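Local coordinates for glyoxalase family protein (Bacillus cereus, PDB 1SS4) that is of unknown function but belongs to the glyoxalase family of metal-binding proteins, and may act as a methylmalonyl-CoA epimerase, at residues A[118-132]-A[136-150]. Residues are numbered along the deposited sequence; the frame is centred on the assembly and turned at random.
Sequences AELVGEVVQYENSYR and IRGVEGILIGLAEEL. With GSH (glutathione), chain H; FMT (formic acid), chain F.
The Tyr131 ring lies alongside Glu149, its plane 46° from the carboxylate; OE2 of Glu149 meets the ring obliquely, 2.9 Å from Tyr131 OH, and Glu148 O sits at the ring's edge. Glu149 OE2 also forms a salt bridge with Arg11 of the second subunit. The Arg137 guanidinium is held at its edges: NH1 gives Gly141 O an in-plane bond of 2.9 Å, while NE and NH2 bond to formic acid, probably from the crystallisation liquor, NE to O1 at 2.8 Å. The bend at chi2 (-101°) brings the group beside Gly141 O, ending its own hairpin turn. The Glu119 side chain runs beside the Arg137 chain, CG 3.3 Å from Arg137 CB. At the edge of the Arg132 guanidinium, in plane, lies a water that passes on to Glu148 OE1; a second, bound weakly by NH1, donates to OE2. Arg132 NH1 and Glu148 OE2, 4.1 Å apart, are too far for a salt bridge; the stronger partners are Asp107 for Arg132 and the Ile106 amide for Glu148. Leu150 crosses Arg132 at about a right angle, CD2 3.9 Å from Arg132 CG. Ile136 CD1 presses tightly on Leu120 CD1 (3.4 Å). A classic bulge, Ser130 and Tyr131 facing Tyr127, closes the first of two consecutive antiparallel hairpins, which complete a βαβββ module of the vicinal oxygen chelate fold.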
loop_
_atom_site.group_PDB
_atom_site.type_symbol
_atom_site.label_atom_id
_atom_site.label_comp_id
_atom_site.label_asym_id
_atom_site.label_seq_id
_atom_site.Cartn_x
_atom_site.Cartn_y
_atom_site.Cartn_z
ATOM N N ALA A 118 -18.809 6.020 -4.742
ATOM C CA ALA A 118 -17.840 6.065 -3.648
ATOM C C ALA A 118 -18.481 6.813 -2.484
ATOM O O ALA A 118 -19.423 7.587 -2.690
ATOM C CB ALA A 118 -16.559 6.769 -4.099
ATOM N N GLU A 119 -17.989 6.586 -1.269
ATOM C CA GLU A 119 -18.560 7.251 -0.104
ATOM C C GLU A 119 -17.536 7.952 0.784
ATOM O O GLU A 119 -16.532 7.363 1.192
ATOM C CB GLU A 119 -19.348 6.253 0.755
ATOM C CG GLU A 119 -18.468 5.345 1.613
ATOM C CD GLU A 119 -19.207 4.725 2.795
ATOM O OE1 GLU A 119 -19.662 5.483 3.684
ATOM O OE2 GLU A 119 -19.328 3.480 2.834
ATOM N N LEU A 120 -17.815 9.217 1.095
ATOM C CA LEU A 120 -16.946 10.016 1.947
ATOM C C LEU A 120 -16.981 9.420 3.363
ATOM O O LEU A 120 -18.056 9.222 3.938
ATOM C CB LEU A 120 -17.443 11.461 1.939
ATOM C CG LEU A 120 -16.649 12.513 2.709
ATOM C CD1 LEU A 120 -15.210 12.567 2.185
ATOM C CD2 LEU A 120 -17.342 13.877 2.554
ATOM N N VAL A 121 -15.818 9.122 3.934
ATOM C CA VAL A 121 -15.786 8.514 5.261
ATOM C C VAL A 121 -16.112 9.497 6.358
ATOM O O VAL A 121 -16.879 9.186 7.270
ATOM C CB VAL A 121 -14.416 7.873 5.548
ATOM C CG1 VAL A 121 -14.404 7.233 6.949
ATOM C CG2 VAL A 121 -14.132 6.833 4.488
ATOM N N GLY A 122 -15.529 10.684 6.270
ATOM C CA GLY A 122 -15.769 11.713 7.262
ATOM C C GLY A 122 -16.086 12.996 6.527
ATOM O O GLY A 122 -16.989 13.033 5.706
ATOM N N GLU A 123 -15.331 14.048 6.807
ATOM C CA GLU A 123 -15.546 15.320 6.138
ATOM C C GLU A 123 -14.287 15.690 5.375
ATOM O O GLU A 123 -13.216 15.131 5.627
ATOM C CB GLU A 123 -15.828 16.418 7.169
ATOM C CG GLU A 123 -16.949 16.097 8.136
ATOM C CD GLU A 123 -17.006 17.043 9.328
ATOM O OE1 GLU A 123 -17.758 16.733 10.273
ATOM O OE2 GLU A 123 -16.315 18.084 9.328
ATOM N N VAL A 124 -14.427 16.609 4.425
ATOM C CA VAL A 124 -13.278 17.104 3.696
ATOM C C VAL A 124 -12.782 18.173 4.668
ATOM O O VAL A 124 -13.411 19.215 4.841
ATOM C CB VAL A 124 -13.674 17.742 2.351
ATOM C CG1 VAL A 124 -12.432 18.309 1.664
ATOM C CG2 VAL A 124 -14.361 16.697 1.461
ATOM N N VAL A 125 -11.660 17.898 5.315
ATOM C CA VAL A 125 -11.115 18.793 6.317
ATOM C C VAL A 125 -9.927 19.610 5.853
ATOM O O VAL A 125 -9.121 19.157 5.033
ATOM C CB VAL A 125 -10.690 17.981 7.566
ATOM C CG1 VAL A 125 -10.335 18.903 8.710
ATOM C CG2 VAL A 125 -11.806 17.026 7.960
ATOM N N GLN A 126 -9.816 20.822 6.395
ATOM C CA GLN A 126 -8.703 21.685 6.063
ATOM C C GLN A 126 -7.693 21.662 7.196
ATOM O O GLN A 126 -8.016 21.978 8.334
ATOM C CB GLN A 126 -9.166 23.122 5.832
ATOM C CG GLN A 126 -8.043 24.019 5.360
ATOM C CD GLN A 126 -8.527 25.379 4.931
ATOM O OE1 GLN A 126 -9.478 25.492 4.161
ATOM N NE2 GLN A 126 -7.868 26.421 5.417
ATOM N N TYR A 127 -6.464 21.286 6.875
ATOM C CA TYR A 127 -5.403 21.226 7.865
ATOM C C TYR A 127 -4.596 22.518 7.816
ATOM O O TYR A 127 -3.743 22.696 6.943
ATOM C CB TYR A 127 -4.487 20.039 7.579
ATOM C CG TYR A 127 -3.359 19.900 8.565
ATOM C CD1 TYR A 127 -3.575 19.343 9.826
ATOM C CD2 TYR A 127 -2.082 20.349 8.252
ATOM C CE1 TYR A 127 -2.541 19.241 10.753
ATOM C CE2 TYR A 127 -1.046 20.254 9.166
ATOM C CZ TYR A 127 -1.282 19.700 10.414
ATOM O OH TYR A 127 -0.267 19.633 11.324
ATOM N N GLU A 128 -4.868 23.417 8.759
ATOM C CA GLU A 128 -4.178 24.701 8.821
ATOM C C GLU A 128 -4.326 25.421 7.485
ATOM O O GLU A 128 -5.436 25.560 6.983
ATOM C CB GLU A 128 -2.708 24.475 9.171
ATOM C CG GLU A 128 -2.529 23.704 10.473
ATOM C CD GLU A 128 -1.081 23.561 10.900
ATOM O OE1 GLU A 128 -0.837 22.969 11.971
ATOM O OE2 GLU A 128 -0.185 24.038 10.173
ATOM N N ASN A 129 -3.216 25.875 6.910
ATOM C CA ASN A 129 -3.255 26.566 5.624
ATOM C C ASN A 129 -2.470 25.837 4.547
ATOM O O ASN A 129 -2.054 26.446 3.563
ATOM C CB ASN A 129 -2.703 27.986 5.761
ATOM C CG ASN A 129 -3.723 28.952 6.318
ATOM O OD1 ASN A 129 -3.413 30.116 6.582
ATOM N ND2 ASN A 129 -4.951 28.476 6.496
ATOM N N SER A 130 -2.281 24.534 4.720
ATOM C CA SER A 130 -1.510 23.767 3.753
ATOM C C SER A 130 -2.266 22.674 2.995
ATOM O O SER A 130 -1.999 22.436 1.820
ATOM C CB SER A 130 -0.289 23.153 4.446
ATOM O OG SER A 130 -0.662 22.466 5.627
ATOM N N TYR A 131 -3.214 22.022 3.656
ATOM C CA TYR A 131 -3.955 20.932 3.031
ATOM C C TYR A 131 -5.440 20.915 3.306
ATOM O O TYR A 131 -5.934 21.527 4.243
ATOM C CB TYR A 131 -3.430 19.576 3.519
ATOM C CG TYR A 131 -2.109 19.132 2.964
ATOM C CD1 TYR A 131 -1.967 18.823 1.607
ATOM C CD2 TYR A 131 -1.002 18.982 3.798
ATOM C CE1 TYR A 131 -0.754 18.373 1.096
ATOM C CE2 TYR A 131 0.218 18.535 3.295
ATOM C CZ TYR A 131 0.335 18.232 1.942
ATOM O OH TYR A 131 1.538 17.793 1.437
ATOM N N ARG A 132 -6.134 20.172 2.460
ATOM C CA ARG A 132 -7.556 19.918 2.587
ATOM C C ARG A 132 -7.525 18.432 2.241
ATOM O O ARG A 132 -6.888 18.041 1.261
ATOM C CB ARG A 132 -8.376 20.701 1.561
ATOM C CG ARG A 132 -8.677 22.153 1.976
ATOM C CD ARG A 132 -9.708 22.796 1.049
ATOM N NE ARG A 132 -11.027 22.187 1.199
ATOM C CZ ARG A 132 -11.880 21.996 0.199
ATOM N NH1 ARG A 132 -11.551 22.375 -1.031
ATOM N NH2 ARG A 132 -13.048 21.407 0.418
ATOM N N ILE A 136 -12.042 8.294 1.563
ATOM C CA ILE A 136 -13.148 7.854 0.739
ATOM C C ILE A 136 -13.101 6.353 0.629
ATOM O O ILE A 136 -12.016 5.779 0.553
ATOM C CB ILE A 136 -13.006 8.415 -0.696
ATOM C CG1 ILE A 136 -13.129 9.934 -0.669
ATOM C CG2 ILE A 136 -14.033 7.775 -1.624
ATOM C CD1 ILE A 136 -14.507 10.407 -0.313
ATOM N N ARG A 137 -14.279 5.726 0.641
ATOM C CA ARG A 137 -14.405 4.293 0.437
ATOM C C ARG A 137 -14.703 4.234 -1.064
ATOM O O ARG A 137 -15.782 4.662 -1.518
ATOM C CB ARG A 137 -15.585 3.718 1.228
ATOM C CG ARG A 137 -15.382 3.685 2.735
ATOM C CD ARG A 137 -15.015 2.297 3.197
ATOM N NE ARG A 137 -14.576 2.248 4.591
ATOM C CZ ARG A 137 -13.616 1.438 5.021
ATOM N NH1 ARG A 137 -13.021 0.638 4.150
ATOM N NH2 ARG A 137 -13.255 1.421 6.307
ATOM N N GLY A 138 -13.743 3.738 -1.839
ATOM C CA GLY A 138 -13.927 3.679 -3.274
ATOM C C GLY A 138 -14.441 2.353 -3.783
ATOM O O GLY A 138 -15.321 1.742 -3.173
ATOM N N VAL A 139 -13.888 1.904 -4.907
ATOM C CA VAL A 139 -14.296 0.637 -5.492
ATOM C C VAL A 139 -14.265 -0.485 -4.448
ATOM O O VAL A 139 -13.283 -0.658 -3.722
ATOM C CB VAL A 139 -13.421 0.269 -6.718
ATOM C CG1 VAL A 139 -11.966 0.089 -6.301
ATOM C CG2 VAL A 139 -13.978 -0.991 -7.392
ATOM N N GLU A 140 -15.381 -1.206 -4.349
ATOM C CA GLU A 140 -15.511 -2.302 -3.406
ATOM C C GLU A 140 -15.184 -1.918 -1.958
ATOM O O GLU A 140 -14.663 -2.737 -1.187
ATOM C CB GLU A 140 -14.631 -3.453 -3.880
ATOM C CG GLU A 140 -15.151 -4.103 -5.164
ATOM C CD GLU A 140 -14.149 -5.028 -5.840
ATOM O OE1 GLU A 140 -13.312 -5.623 -5.137
ATOM O OE2 GLU A 140 -14.209 -5.173 -7.085
ATOM N N GLY A 141 -15.500 -0.679 -1.598
ATOM C CA GLY A 141 -15.258 -0.179 -0.250
ATOM C C GLY A 141 -13.811 0.074 0.156
ATOM O O GLY A 141 -13.543 0.434 1.306
ATOM N N ILE A 142 -12.877 -0.096 -0.778
ATOM C CA ILE A 142 -11.458 0.093 -0.485
ATOM C C ILE A 142 -11.127 1.524 -0.046
ATOM O O ILE A 142 -11.472 2.501 -0.713
ATOM C CB ILE A 142 -10.614 -0.339 -1.710
ATOM C CG1 ILE A 142 -10.785 -1.856 -1.898
ATOM C CG2 ILE A 142 -9.120 0.015 -1.515
ATOM C CD1 ILE A 142 -10.292 -2.394 -3.223
ATOM N N LEU A 143 -10.445 1.632 1.086
ATOM C CA LEU A 143 -10.079 2.925 1.652
ATOM C C LEU A 143 -8.958 3.650 0.905
ATOM O O LEU A 143 -7.861 3.108 0.712
ATOM C CB LEU A 143 -9.678 2.752 3.117
ATOM C CG LEU A 143 -9.533 4.036 3.941
ATOM C CD1 LEU A 143 -10.906 4.680 4.093
ATOM C CD2 LEU A 143 -8.944 3.694 5.327
ATOM N N ILE A 144 -9.255 4.889 0.506
ATOM C CA ILE A 144 -8.319 5.761 -0.200
ATOM C C ILE A 144 -8.314 7.113 0.499
ATOM O O ILE A 144 -9.303 7.515 1.083
ATOM C CB ILE A 144 -8.777 6.011 -1.643
ATOM C CG1 ILE A 144 -8.958 4.685 -2.375
ATOM C CG2 ILE A 144 -7.783 6.870 -2.346
ATOM C CD1 ILE A 144 -7.678 3.910 -2.531
ATOM N N GLY A 145 -7.185 7.801 0.436
ATOM C CA GLY A 145 -7.068 9.117 1.014
ATOM C C GLY A 145 -6.879 10.085 -0.154
ATOM O O GLY A 145 -6.247 9.757 -1.158
ATOM N N LEU A 146 -7.454 11.270 -0.032
ATOM C CA LEU A 146 -7.327 12.298 -1.067
ATOM C C LEU A 146 -6.913 13.590 -0.404
ATOM O O LEU A 146 -7.364 13.892 0.688
ATOM C CB LEU A 146 -8.653 12.521 -1.781
ATOM C CG LEU A 146 -9.308 11.405 -2.580
ATOM C CD1 LEU A 146 -10.655 11.904 -3.089
ATOM C CD2 LEU A 146 -8.422 11.000 -3.726
ATOM N N ALA A 147 -6.038 14.342 -1.056
ATOM C CA ALA A 147 -5.607 15.631 -0.527
ATOM C C ALA A 147 -5.360 16.629 -1.650
ATOM O O ALA A 147 -5.011 16.249 -2.766
ATOM C CB ALA A 147 -4.340 15.480 0.268
ATOM N N GLU A 148 -5.545 17.901 -1.326
ATOM C CA GLU A 148 -5.302 18.998 -2.256
ATOM C C GLU A 148 -4.422 20.015 -1.531
ATOM O O GLU A 148 -4.711 20.411 -0.402
ATOM C CB GLU A 148 -6.611 19.673 -2.691
ATOM C CG GLU A 148 -6.372 21.022 -3.367
ATOM C CD GLU A 148 -7.647 21.798 -3.649
ATOM O OE1 GLU A 148 -7.556 23.040 -3.745
ATOM O OE2 GLU A 148 -8.728 21.186 -3.788
ATOM N N GLU A 149 -3.343 20.420 -2.190
ATOM C CA GLU A 149 -2.399 21.389 -1.638
ATOM C C GLU A 149 -2.931 22.822 -1.802
ATOM O O GLU A 149 -3.483 23.166 -2.847
ATOM C CB GLU A 149 -1.062 21.248 -2.362
ATOM C CG GLU A 149 0.116 20.993 -1.464
ATOM C CD GLU A 149 0.972 19.853 -1.972
ATOM O OE1 GLU A 149 1.251 19.820 -3.193
ATOM O OE2 GLU A 149 1.364 18.993 -1.151
ATOM N N LEU A 150 -2.754 23.647 -0.769
ATOM C CA LEU A 150 -3.222 25.039 -0.782
ATOM C C LEU A 150 -2.061 26.022 -0.951
ATOM O O LEU A 150 -1.012 25.865 -0.327
ATOM C CB LEU A 150 -3.961 25.352 0.522
ATOM C CG LEU A 150 -5.073 24.384 0.940
ATOM C CD1 LEU A 150 -5.649 24.804 2.281
ATOM C CD2 LEU A 150 -6.159 24.352 -0.123
HETATM N N1 GSH H . 8.943 13.756 17.181
HETATM C CA1 GSH H . 7.784 13.843 18.106
HETATM C C1 GSH H . 7.104 12.440 18.243
HETATM O O11 GSH H . 5.862 12.275 18.135
HETATM O O12 GSH H . 7.862 11.473 18.473
HETATM C CB1 GSH H . 6.853 14.979 17.547
HETATM C CG1 GSH H . 5.530 15.346 18.322
HETATM C CD1 GSH H . 4.624 16.419 17.698
HETATM O OE1 GSH H . 3.474 16.603 18.146
HETATM N N2 GSH H . 5.150 17.120 16.642
HETATM C CA2 GSH H . 4.354 18.171 15.927
HETATM C C2 GSH H . 3.166 17.523 15.096
HETATM O O2 GSH H . 3.287 16.335 14.772
HETATM C CB2 GSH H . 5.304 18.928 14.967
HETATM S SG2 GSH H . 5.937 17.913 13.551
HETATM N N3 GSH H . 2.106 18.336 14.802
HETATM C CA3 GSH H . 0.953 17.786 14.013
HETATM C C3 GSH H . 1.278 17.496 12.532
HETATM O O31 GSH H . 2.085 18.222 11.892
HETATM O O32 GSH H . 0.697 16.516 12.030
HETATM C C FMT F . -15.953 3.568 7.579
HETATM O O1 FMT F . -16.297 3.528 6.352
HETATM O O2 FMT F . -14.714 3.837 7.724
HETATM O O HOH W 1 -9.467 24.220 -2.403
HETATM O O HOH W 2 -11.256 21.877 -3.853
#